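Local coordinates for protein shikimate dehydrogenase (NADP(+)) (Thermotoga maritima, PDB 3U62) that probably catalyses the reversible NADPH-linked reduction of 3-dehydroshikimate to shikimate, the fourth step of the pathway to chorismate and the aromatic amino acids, at residues 3-8 and 55-60; 14-19 and 30-35; 20-25 and 242-247. All blocks are in the same frame, centred on the assembly; numbering follows the deposited sequence.

Contact 1 (3-8 and 55-60)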
loop_
_atom_site.group_PDB
_atom_site.type_symbol
_atom_site.label_atom_id
_atom_site.label_comp_id
_atom_site.label_asym_id
_atom_site.label_seq_id
_atom_site.Cartn_x
_atom_site.Cartn_y
_atom_site.Cartn_z
ATOM N N PHE A 3 6.016 -18.614 -4.485
ATOM C CA PHE A 3 5.912 -17.183 -4.210
ATOM C C PHE A 3 6.254 -16.916 -2.748
ATOM O O PHE A 3 6.294 -17.844 -1.939
ATOM C CB PHE A 3 4.497 -16.675 -4.524
ATOM C CG PHE A 3 4.041 -16.980 -5.924
ATOM C CD1 PHE A 3 3.277 -18.113 -6.192
ATOM C CD2 PHE A 3 4.388 -16.143 -6.980
ATOM C CE1 PHE A 3 2.861 -18.404 -7.488
ATOM C CE2 PHE A 3 3.979 -16.426 -8.279
ATOM C CZ PHE A 3 3.211 -17.558 -8.534
ATOM N N CYS A 4 6.518 -15.654 -2.419
ATOM C CA CYS A 4 6.698 -15.238 -1.033
ATOM C C CYS A 4 6.458 -13.744 -0.907
ATOM O O CYS A 4 6.196 -13.056 -1.901
ATOM C CB CYS A 4 8.103 -15.592 -0.522
ATOM S SG CYS A 4 9.464 -14.789 -1.405
ATOM N N ILE A 5 6.529 -13.248 0.321
ATOM C CA ILE A 5 6.581 -11.819 0.562
ATOM C C ILE A 5 7.933 -11.494 1.193
ATOM O O ILE A 5 8.370 -12.161 2.135
ATOM C CB ILE A 5 5.393 -11.327 1.439
ATOM C CG1 ILE A 5 5.460 -9.811 1.669
ATOM C CG2 ILE A 5 5.295 -12.102 2.758
ATOM C CD1 ILE A 5 4.411 -9.027 0.915
ATOM N N ILE A 6 8.601 -10.480 0.650
ATOM C CA ILE A 6 9.873 -10.021 1.195
ATOM C C ILE A 6 9.703 -8.640 1.819
ATOM O O ILE A 6 8.889 -7.833 1.359
ATOM C CB ILE A 6 11.024 -10.046 0.137
ATOM C CG1 ILE A 6 10.789 -9.019 -0.985
ATOM C CG2 ILE A 6 11.179 -11.448 -0.469
ATOM C CD1 ILE A 6 11.506 -7.678 -0.757
ATOM N N GLY A 7 10.465 -8.383 2.877
ATOM C CA GLY A 7 10.375 -7.124 3.603
ATOM C C GLY A 7 11.079 -7.188 4.941
ATOM O O GLY A 7 11.791 -8.155 5.234
ATOM N N TYR A 8 10.882 -6.145 5.746
ATOM C CA TYR A 8 11.519 -6.019 7.050
ATOM C C TYR A 8 10.807 -4.933 7.852
ATOM O O TYR A 8 11.072 -3.745 7.655
ATOM C CB TYR A 8 12.995 -5.660 6.878
ATOM C CG TYR A 8 13.839 -5.884 8.101
ATOM C CD1 TYR A 8 14.171 -7.175 8.514
ATOM C CD2 TYR A 8 14.329 -4.808 8.837
ATOM C CE1 TYR A 8 14.954 -7.391 9.633
ATOM C CE2 TYR A 8 15.116 -5.011 9.960
ATOM C CZ TYR A 8 15.425 -6.306 10.350
ATOM O OH TYR A 8 16.204 -6.516 11.464
ATOM N N GLY A 55 7.829 -15.819 -8.458
ATOM C CA GLY A 55 7.404 -14.449 -8.229
ATOM C C GLY A 55 7.349 -14.165 -6.746
ATOM O O GLY A 55 7.500 -15.076 -5.929
ATOM N N PHE A 56 7.144 -12.899 -6.399
ATOM C CA PHE A 56 7.034 -12.503 -5.002
ATOM C C PHE A 56 6.461 -11.107 -4.841
ATOM O O PHE A 56 6.452 -10.309 -5.781
ATOM C CB PHE A 56 8.387 -12.613 -4.273
ATOM C CG PHE A 56 9.505 -11.825 -4.909
ATOM C CD1 PHE A 56 9.779 -10.522 -4.500
ATOM C CD2 PHE A 56 10.307 -12.400 -5.890
ATOM C CE1 PHE A 56 10.819 -9.797 -5.076
ATOM C CE2 PHE A 56 11.350 -11.684 -6.472
ATOM C CZ PHE A 56 11.608 -10.380 -6.064
ATOM N N ASN A 57 5.971 -10.831 -3.637
ATOM C CA ASN A 57 5.605 -9.484 -3.252
ATOM C C ASN A 57 6.728 -8.845 -2.453
ATOM O O ASN A 57 7.486 -9.533 -1.764
ATOM C CB ASN A 57 4.308 -9.484 -2.443
ATOM C CG ASN A 57 3.089 -9.779 -3.292
ATOM O OD1 ASN A 57 2.831 -9.107 -4.291
ATOM N ND2 ASN A 57 2.322 -10.788 -2.895
ATOM N N ALA A 58 6.836 -7.527 -2.562
ATOM C CA ALA A 58 7.781 -6.761 -1.769
ATOM C C ALA A 58 7.012 -5.727 -0.966
ATOM O O ALA A 58 6.122 -5.057 -1.495
ATOM C CB ALA A 58 8.801 -6.084 -2.668
ATOM N N THR A 59 7.342 -5.614 0.314
ATOM C CA THR A 59 6.789 -4.559 1.152
ATOM C C THR A 59 7.943 -3.733 1.727
ATOM O O THR A 59 9.089 -3.889 1.293
ATOM C CB THR A 59 5.835 -5.125 2.244
ATOM O OG1 THR A 59 5.195 -4.047 2.937
ATOM C CG2 THR A 59 6.579 -6.018 3.239
ATOM N N ILE A 60 7.646 -2.853 2.681
ATOM C CA ILE A 60 8.678 -2.031 3.317
ATOM C C ILE A 60 9.806 -2.894 3.894
ATOM O O ILE A 60 9.545 -3.972 4.438
ATOM C CB ILE A 60 8.099 -1.101 4.419
ATOM C CG1 ILE A 60 7.351 -1.907 5.493
ATOM C CG2 ILE A 60 7.203 -0.028 3.796
ATOM C CD1 ILE A 60 7.198 -1.186 6.826
#
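N57 is held to strand 3-7 by both its backbone groups: its N donates to C4 O over 2.8 Å, and its O accepts from I6 N. The ladder goes on with T59 N to I6 O, 2.9 Å, and beyond the strands with a last bond from Y8 N to I60 O. Before it, F3 CA makes a CA-H...O contact with G55 O at 3.1 Å, whereas C4 N is buried without a hydrogen-bond partner. On one face, I5 keeps CG1 anti to its backbone N, and its chi2 of 108°, away from a staggered value, puts CD1 3.4 Å from N57 CB. On the other face I6 CD1 lies 3.7 Å from A58 CB, I6 CG1 reaches the F56 ring, and C4 SG touches F56 CB at 3.8 Å. T59 CG2 and I60 O pack close to G7 CA. The F3 ring meets G55 O obliquely, its CD2 3.5 Å from that atom, with F56 N near its plane at the edge. W236 stacks on F3, and Y32 packs against F3. An alanine at F3 would probably open a gap beside G55 and leave the W236 ring without its stacking partner. Helix 42-52 covers the I6 and F56 face through F42, I46, I49 and L50. The pair forms two neighbouring parallel strands of the mixed sheet in the substrate-binding domain, with 31-36 flanking 2-7 and 84-86 flanking 55-58; it ends at T59, predicted to bind shikimate, and at I60, whose side chain lies next to that of K63, the predicted proton acceptor.

Contact 2 (14-19 and 30-35). With SO4 (sulfate ion), chain B.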
loop_
_atom_site.group_PDB
_atom_site.type_symbol
_atom_site.label_atom_id
_atom_site.label_comp_id
_atom_site.label_asym_id
_atom_site.label_seq_id
_atom_site.Cartn_x
_atom_site.Cartn_y
_atom_site.Cartn_z
ATOM N N ILE A 14 0.058 -11.177 6.798
ATOM C CA ILE A 14 -1.185 -11.929 6.634
ATOM C C ILE A 14 -1.243 -12.657 5.286
ATOM O O ILE A 14 -2.138 -13.472 5.051
ATOM C CB ILE A 14 -2.441 -11.024 6.798
ATOM C CG1 ILE A 14 -2.517 -9.982 5.667
ATOM C CG2 ILE A 14 -2.456 -10.369 8.185
ATOM C CD1 ILE A 14 -3.901 -9.389 5.486
ATOM N N SER A 15 -0.286 -12.359 4.410
ATOM C CA SER A 15 -0.282 -12.901 3.050
ATOM C C SER A 15 -0.097 -14.425 2.944
ATOM O O SER A 15 -0.884 -15.074 2.254
ATOM C CB SER A 15 0.726 -12.161 2.160
ATOM O OG SER A 15 0.260 -10.867 1.826
ATOM N N PRO A 16 0.926 -15.003 3.618
ATOM C CA PRO A 16 1.120 -16.447 3.435
ATOM C C PRO A 16 -0.123 -17.301 3.713
ATOM O O PRO A 16 -0.460 -18.153 2.891
ATOM C CB PRO A 16 2.242 -16.778 4.423
ATOM C CG PRO A 16 3.014 -15.518 4.525
ATOM C CD PRO A 16 1.987 -14.423 4.466
ATOM N N ARG A 17 -0.796 -17.070 4.839
ATOM C CA ARG A 17 -1.986 -17.855 5.194
ATOM C C ARG A 17 -3.088 -17.733 4.141
ATOM O O ARG A 17 -3.736 -18.725 3.799
ATOM C CB ARG A 17 -2.524 -17.464 6.579
ATOM C CG ARG A 17 -3.056 -16.042 6.652
ATOM C CD ARG A 17 -3.913 -15.771 7.867
ATOM N NE ARG A 17 -4.420 -14.395 7.824
ATOM C CZ ARG A 17 -4.815 -13.692 8.882
ATOM N NH1 ARG A 17 -4.769 -14.221 10.099
ATOM N NH2 ARG A 17 -5.252 -12.449 8.725
ATOM N N LEU A 18 -3.285 -16.520 3.625
ATOM C CA LEU A 18 -4.347 -16.249 2.659
ATOM C C LEU A 18 -4.070 -16.839 1.279
ATOM O O LEU A 18 -4.939 -17.505 0.712
ATOM C CB LEU A 18 -4.639 -14.749 2.566
ATOM C CG LEU A 18 -5.512 -14.182 3.691
ATOM C CD1 LEU A 18 -5.292 -12.685 3.822
ATOM C CD2 LEU A 18 -6.994 -14.500 3.463
ATOM N N TYR A 19 -2.874 -16.602 0.742
ATOM C CA TYR A 19 -2.513 -17.161 -0.559
ATOM C C TYR A 19 -2.468 -18.690 -0.523
ATOM O O TYR A 19 -2.929 -19.341 -1.461
ATOM C CB TYR A 19 -1.182 -16.602 -1.060
ATOM C CG TYR A 19 -1.228 -15.166 -1.544
ATOM C CD1 TYR A 19 -0.996 -14.108 -0.665
ATOM C CD2 TYR A 19 -1.473 -14.864 -2.885
ATOM C CE1 TYR A 19 -1.023 -12.787 -1.102
ATOM C CE2 TYR A 19 -1.502 -13.543 -3.333
ATOM C CZ TYR A 19 -1.275 -12.512 -2.435
ATOM O OH TYR A 19 -1.300 -11.205 -2.865
ATOM N N HIS A 30 0.665 -24.332 -6.046
ATOM C CA HIS A 30 1.502 -23.185 -5.701
ATOM C C HIS A 30 1.651 -23.002 -4.192
ATOM O O HIS A 30 0.817 -23.468 -3.411
ATOM C CB HIS A 30 0.957 -21.903 -6.341
ATOM C CG HIS A 30 0.596 -22.062 -7.785
ATOM N ND1 HIS A 30 1.475 -22.562 -8.721
ATOM C CD2 HIS A 30 -0.552 -21.797 -8.453
ATOM C CE1 HIS A 30 0.887 -22.597 -9.902
ATOM N NE2 HIS A 30 -0.345 -22.139 -9.767
ATOM N N SER A 31 2.724 -22.321 -3.801
ATOM C CA SER A 31 3.022 -22.053 -2.399
ATOM C C SER A 31 3.409 -20.590 -2.202
ATOM O O SER A 31 3.911 -19.941 -3.124
ATOM C CB SER A 31 4.148 -22.966 -1.915
ATOM O OG SER A 31 5.325 -22.788 -2.689
ATOM N N TYR A 32 3.174 -20.082 -0.995
ATOM C CA TYR A 32 3.502 -18.703 -0.649
ATOM C C TYR A 32 4.216 -18.664 0.701
ATOM O O TYR A 32 3.671 -19.112 1.714
ATOM C CB TYR A 32 2.231 -17.850 -0.614
ATOM C CG TYR A 32 2.447 -16.349 -0.656
ATOM C CD1 TYR A 32 2.157 -15.616 -1.809
ATOM C CD2 TYR A 32 2.920 -15.659 0.459
ATOM C CE1 TYR A 32 2.341 -14.233 -1.848
ATOM C CE2 TYR A 32 3.111 -14.282 0.429
ATOM C CZ TYR A 32 2.817 -13.575 -0.726
ATOM O OH TYR A 32 3.005 -12.213 -0.754
ATOM N N GLY A 33 5.433 -18.127 0.702
ATOM C CA GLY A 33 6.250 -18.055 1.910
ATOM C C GLY A 33 6.545 -16.643 2.376
ATOM O O GLY A 33 5.791 -15.710 2.086
ATOM N N MET A 34 7.646 -16.497 3.107
ATOM C CA MET A 34 8.059 -15.209 3.664
ATOM C C MET A 34 9.568 -15.158 3.858
ATOM O O MET A 34 10.187 -16.141 4.273
ATOM C CB MET A 34 7.346 -14.931 4.994
ATOM C CG MET A 34 7.530 -16.010 6.063
ATOM S SD MET A 34 7.063 -15.469 7.717
ATOM C CE MET A 34 5.323 -15.099 7.480
ATOM N N GLU A 35 10.153 -14.006 3.548
ATOM C CA GLU A 35 11.588 -13.800 3.688
ATOM C C GLU A 35 11.835 -12.439 4.330
ATOM O O GLU A 35 11.737 -11.399 3.665
ATOM C CB GLU A 35 12.285 -13.888 2.320
ATOM C CG GLU A 35 12.035 -15.189 1.542
ATOM C CD GLU A 35 12.998 -16.318 1.898
ATOM O OE1 GLU A 35 13.807 -16.162 2.837
ATOM O OE2 GLU A 35 12.948 -17.374 1.227
HETATM S S SO4 B . 1.134 -8.134 4.759
HETATM O O1 SO4 B . 0.506 -8.339 6.063
HETATM O O2 SO4 B . 2.584 -8.071 4.916
HETATM O O3 SO4 B . 0.654 -6.883 4.184
HETATM O O4 SO4 B . 0.780 -9.240 3.866
#
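Y19 and Y32 meet ring on ring, Y19 with CG anti to its carbonyl carbon (chi1 -73°) and Y32 with CG anti to its backbone N (chi1 -163°); both CB atoms point toward the other segment, and with these torsions the CG atoms let the rings lie face to face. The result is an offset stack with centroids 4.2 Å apart and planes at 9°. Y32 CE1 lies 3.5 Å above the middle of the Y19 ring, whereas Y19 CD1 sits over the rim of Y32. The hydroxyls are held elsewhere: Y19 OH is hydrogen-bonded to N232 ND2, and Y32 OH to the side-chain amide of N57. The other half of the Y32 ring meets S15 and P16 obliquely, with CE2 3.6 Å from S15 CB and CD2 3.6 Å from P16 CA. P16 CG adds a contact with M34 CE at 3.8 Å, the M34 chain bending at chi3 and crossing the proline at about a right angle. No hydrogen bond links the two segments, so the union rests on apolar and aromatic contact. Near the N-terminal end of the helix a sulfate, probably from the crystallisation liquor, is bound by I14 N through O1 at 3.0 Å and by S15 OG through O4 at 2.7 Å; S15 N makes a weak bond to the same O4, and S13 OG adds another grip. That helix end would also tend to attract an anion. I14 and S15, with S13, are predicted to bind shikimate, so the sulfate may mark where the substrate's carboxylate lies, as in related enzymes. The helix runs nearly antiparallel to the strand, the arrangement of a beta-alpha-beta unit formed by strand 2-7, helix 15-26 and strand 31-36.

Contact 3 (20-25 and 242-247)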
loop_
_atom_site.group_PDB
_atom_site.type_symbol
_atom_site.label_atom_id
_atom_site.label_comp_id
_atom_site.label_asym_id
_atom_site.label_seq_id
_atom_site.Cartn_x
_atom_site.Cartn_y
_atom_site.Cartn_z
ATOM N N ASN A 20 -1.927 -19.257 0.555
ATOM C CA ASN A 20 -1.870 -20.712 0.708
ATOM C C ASN A 20 -3.244 -21.365 0.830
ATOM O O ASN A 20 -3.465 -22.448 0.277
ATOM C CB ASN A 20 -0.978 -21.114 1.884
ATOM C CG ASN A 20 0.498 -20.950 1.578
ATOM O OD1 ASN A 20 0.966 -21.306 0.495
ATOM N ND2 ASN A 20 1.244 -20.414 2.537
ATOM N N GLU A 21 -4.158 -20.717 1.555
ATOM C CA GLU A 21 -5.541 -21.191 1.641
ATOM C C GLU A 21 -6.205 -21.106 0.268
ATOM O O GLU A 21 -6.936 -22.013 -0.133
ATOM C CB GLU A 21 -6.345 -20.388 2.673
ATOM C CG GLU A 21 -7.756 -20.934 2.937
ATOM C CD GLU A 21 -8.604 -20.039 3.837
ATOM O OE1 GLU A 21 -8.176 -18.907 4.165
ATOM O OE2 GLU A 21 -9.712 -20.473 4.221
ATOM N N TYR A 22 -5.934 -20.011 -0.439
ATOM C CA TYR A 22 -6.453 -19.785 -1.783
ATOM C C TYR A 22 -5.979 -20.863 -2.760
ATOM O O TYR A 22 -6.790 -21.428 -3.500
ATOM C CB TYR A 22 -6.060 -18.387 -2.277
ATOM C CG TYR A 22 -6.264 -18.168 -3.757
ATOM C CD1 TYR A 22 -7.502 -17.771 -4.255
ATOM C CD2 TYR A 22 -5.216 -18.357 -4.657
ATOM C CE1 TYR A 22 -7.694 -17.573 -5.615
ATOM C CE2 TYR A 22 -5.398 -18.163 -6.017
ATOM C CZ TYR A 22 -6.638 -17.770 -6.488
ATOM O OH TYR A 22 -6.828 -17.572 -7.832
ATOM N N PHE A 23 -4.675 -21.139 -2.761
ATOM C CA PHE A 23 -4.108 -22.170 -3.632
ATOM C C PHE A 23 -4.720 -23.540 -3.348
ATOM O O PHE A 23 -5.058 -24.272 -4.280
ATOM C CB PHE A 23 -2.580 -22.245 -3.513
ATOM C CG PHE A 23 -1.858 -21.006 -3.978
ATOM C CD1 PHE A 23 -0.715 -20.570 -3.313
ATOM C CD2 PHE A 23 -2.313 -20.275 -5.074
ATOM C CE1 PHE A 23 -0.034 -19.429 -3.729
ATOM C CE2 PHE A 23 -1.642 -19.130 -5.494
ATOM C CZ PHE A 23 -0.500 -18.707 -4.823
ATOM N N LYS A 24 -4.860 -23.876 -2.065
ATOM C CA LYS A 24 -5.431 -25.159 -1.660
ATOM C C LYS A 24 -6.890 -25.295 -2.095
ATOM O O LYS A 24 -7.287 -26.336 -2.624
ATOM C CB LYS A 24 -5.296 -25.380 -0.149
ATOM C CG LYS A 24 -5.644 -26.797 0.299
ATOM C CD LYS A 24 -5.526 -26.964 1.805
ATOM C CE LYS A 24 -6.069 -28.316 2.250
ATOM N NZ LYS A 24 -5.843 -28.555 3.707
ATOM N N ARG A 25 -7.677 -24.242 -1.872
ATOM C CA ARG A 25 -9.089 -24.227 -2.255
ATOM C C ARG A 25 -9.273 -24.310 -3.776
ATOM O O ARG A 25 -10.242 -24.901 -4.258
ATOM C CB ARG A 25 -9.777 -22.983 -1.675
ATOM C CG ARG A 25 -11.257 -22.820 -2.012
ATOM C CD ARG A 25 -12.121 -23.933 -1.436
ATOM N NE ARG A 25 -13.502 -23.819 -1.899
ATOM C CZ ARG A 25 -13.949 -24.269 -3.070
ATOM N NH1 ARG A 25 -13.131 -24.884 -3.919
ATOM N NH2 ARG A 25 -15.223 -24.109 -3.394
ATOM N N GLU A 242 -13.963 -16.878 -8.330
ATOM C CA GLU A 242 -14.851 -17.420 -7.304
ATOM C C GLU A 242 -14.096 -17.850 -6.051
ATOM O O GLU A 242 -14.534 -17.567 -4.933
ATOM C CB GLU A 242 -15.677 -18.577 -7.864
ATOM C CG GLU A 242 -16.704 -18.148 -8.906
ATOM C CD GLU A 242 -17.317 -19.318 -9.650
ATOM O OE1 GLU A 242 -17.308 -20.448 -9.112
ATOM O OE2 GLU A 242 -17.813 -19.109 -10.777
ATOM N N VAL A 243 -12.966 -18.527 -6.242
ATOM C CA VAL A 243 -12.130 -18.957 -5.121
ATOM C C VAL A 243 -11.524 -17.743 -4.413
ATOM O O VAL A 243 -11.435 -17.721 -3.182
ATOM C CB VAL A 243 -11.029 -19.957 -5.571
ATOM C CG1 VAL A 243 -10.087 -20.300 -4.422
ATOM C CG2 VAL A 243 -11.658 -21.230 -6.125
ATOM N N PHE A 244 -11.127 -16.734 -5.189
ATOM C CA PHE A 244 -10.580 -15.510 -4.616
ATOM C C PHE A 244 -11.580 -14.818 -3.695
ATOM O O PHE A 244 -11.235 -14.438 -2.575
ATOM C CB PHE A 244 -10.109 -14.535 -5.698
ATOM C CG PHE A 244 -9.456 -13.304 -5.146
ATOM C CD1 PHE A 244 -8.127 -13.335 -4.746
ATOM C CD2 PHE A 244 -10.173 -12.120 -4.994
ATOM C CE1 PHE A 244 -7.511 -12.205 -4.223
ATOM C CE2 PHE A 244 -9.567 -10.982 -4.468
ATOM C CZ PHE A 244 -8.233 -11.029 -4.079
ATOM N N LYS A 245 -12.813 -14.657 -4.171
ATOM C CA LYS A 245 -13.870 -14.019 -3.391
ATOM C C LYS A 245 -14.184 -14.795 -2.114
ATOM O O LYS A 245 -14.439 -14.195 -1.064
ATOM C CB LYS A 245 -15.138 -13.847 -4.230
ATOM C CG LYS A 245 -15.034 -12.770 -5.295
ATOM C CD LYS A 245 -16.314 -12.674 -6.101
ATOM C CE LYS A 245 -16.193 -11.625 -7.192
ATOM N NZ LYS A 245 -17.445 -11.519 -7.995
ATOM N N GLU A 246 -14.158 -16.122 -2.209
ATOM C CA GLU A 246 -14.419 -16.977 -1.056
ATOM C C GLU A 246 -13.320 -16.862 0.003
ATOM O O GLU A 246 -13.616 -16.688 1.188
ATOM C CB GLU A 246 -14.580 -18.433 -1.499
ATOM C CG GLU A 246 -14.992 -19.384 -0.386
ATOM C CD GLU A 246 -15.195 -20.800 -0.879
ATOM O OE1 GLU A 246 -14.511 -21.712 -0.367
ATOM O OE2 GLU A 246 -16.034 -21.007 -1.783
ATOM N N VAL A 247 -12.064 -16.952 -0.426
ATOM C CA VAL A 247 -10.931 -16.984 0.501
ATOM C C VAL A 247 -10.506 -15.584 0.952
ATOM O O VAL A 247 -10.448 -15.309 2.150
ATOM C CB VAL A 247 -9.727 -17.779 -0.080
ATOM C CG1 VAL A 247 -8.505 -17.678 0.829
ATOM C CG2 VAL A 247 -10.104 -19.241 -0.296
#
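Y22, V243 and V247 make up the apolar part of this crossing of two helices, whose segment axes lie 9.5 Å apart at 136°. V243 CG1 touches Y22 CD1 at 3.6 Å, the two side chains meeting at about a right angle. The Y22 ring, carried across with its CG anti to the backbone N (chi1 167°), brings CE1 3.6 Å from F244 N, which lies at the ring edge. V247 CG1 packs against the backbone N of Y22 and the E21 side chain, 3.6 Å from E21 OE1, and V247 CG2 meets R25 CB. R25 also lays its CG 3.7 Å from V243 CG1 before the chain bends at chi2. The polar part is one salt bridge, in which R25 NE donates over 2.8 Å to the syn side of E246 OE1, from well out of the carboxylate plane; the guanidinium and carboxylate planes stand 55° apart, so it is not a flat two-pronged pairing. Y22 OH is hydrogen-bonded to I238 O and D240 N, fastening the ring to the stretch before helix 241-248. Helix 222-235 packs behind the crossing, where L233 touches both Y22 and F244, and F248 of the second helix stacks on F244.

In the fold
From the N terminus, strand 2-7 runs into helix 15-26 and then strand 31-36, so contact 2 closes the first and shortest loop. Contact 1 closes next, when strand 55-58 comes in beside strand 2-7, and contact 2 is nested inside its loop. Both belong to the substrate-binding domain and share its sheet, in which strands 31-36, 2-7 and 55-58 are successive neighbours. Contact 3 crosses both: it leaves from helix 15-26, already used by contact 2, and closes only at helix 241-248, after the chain has built the parallel sheet of the NADP-binding part. It thereby ties the C-terminal end of the chain back to the N-terminal domain.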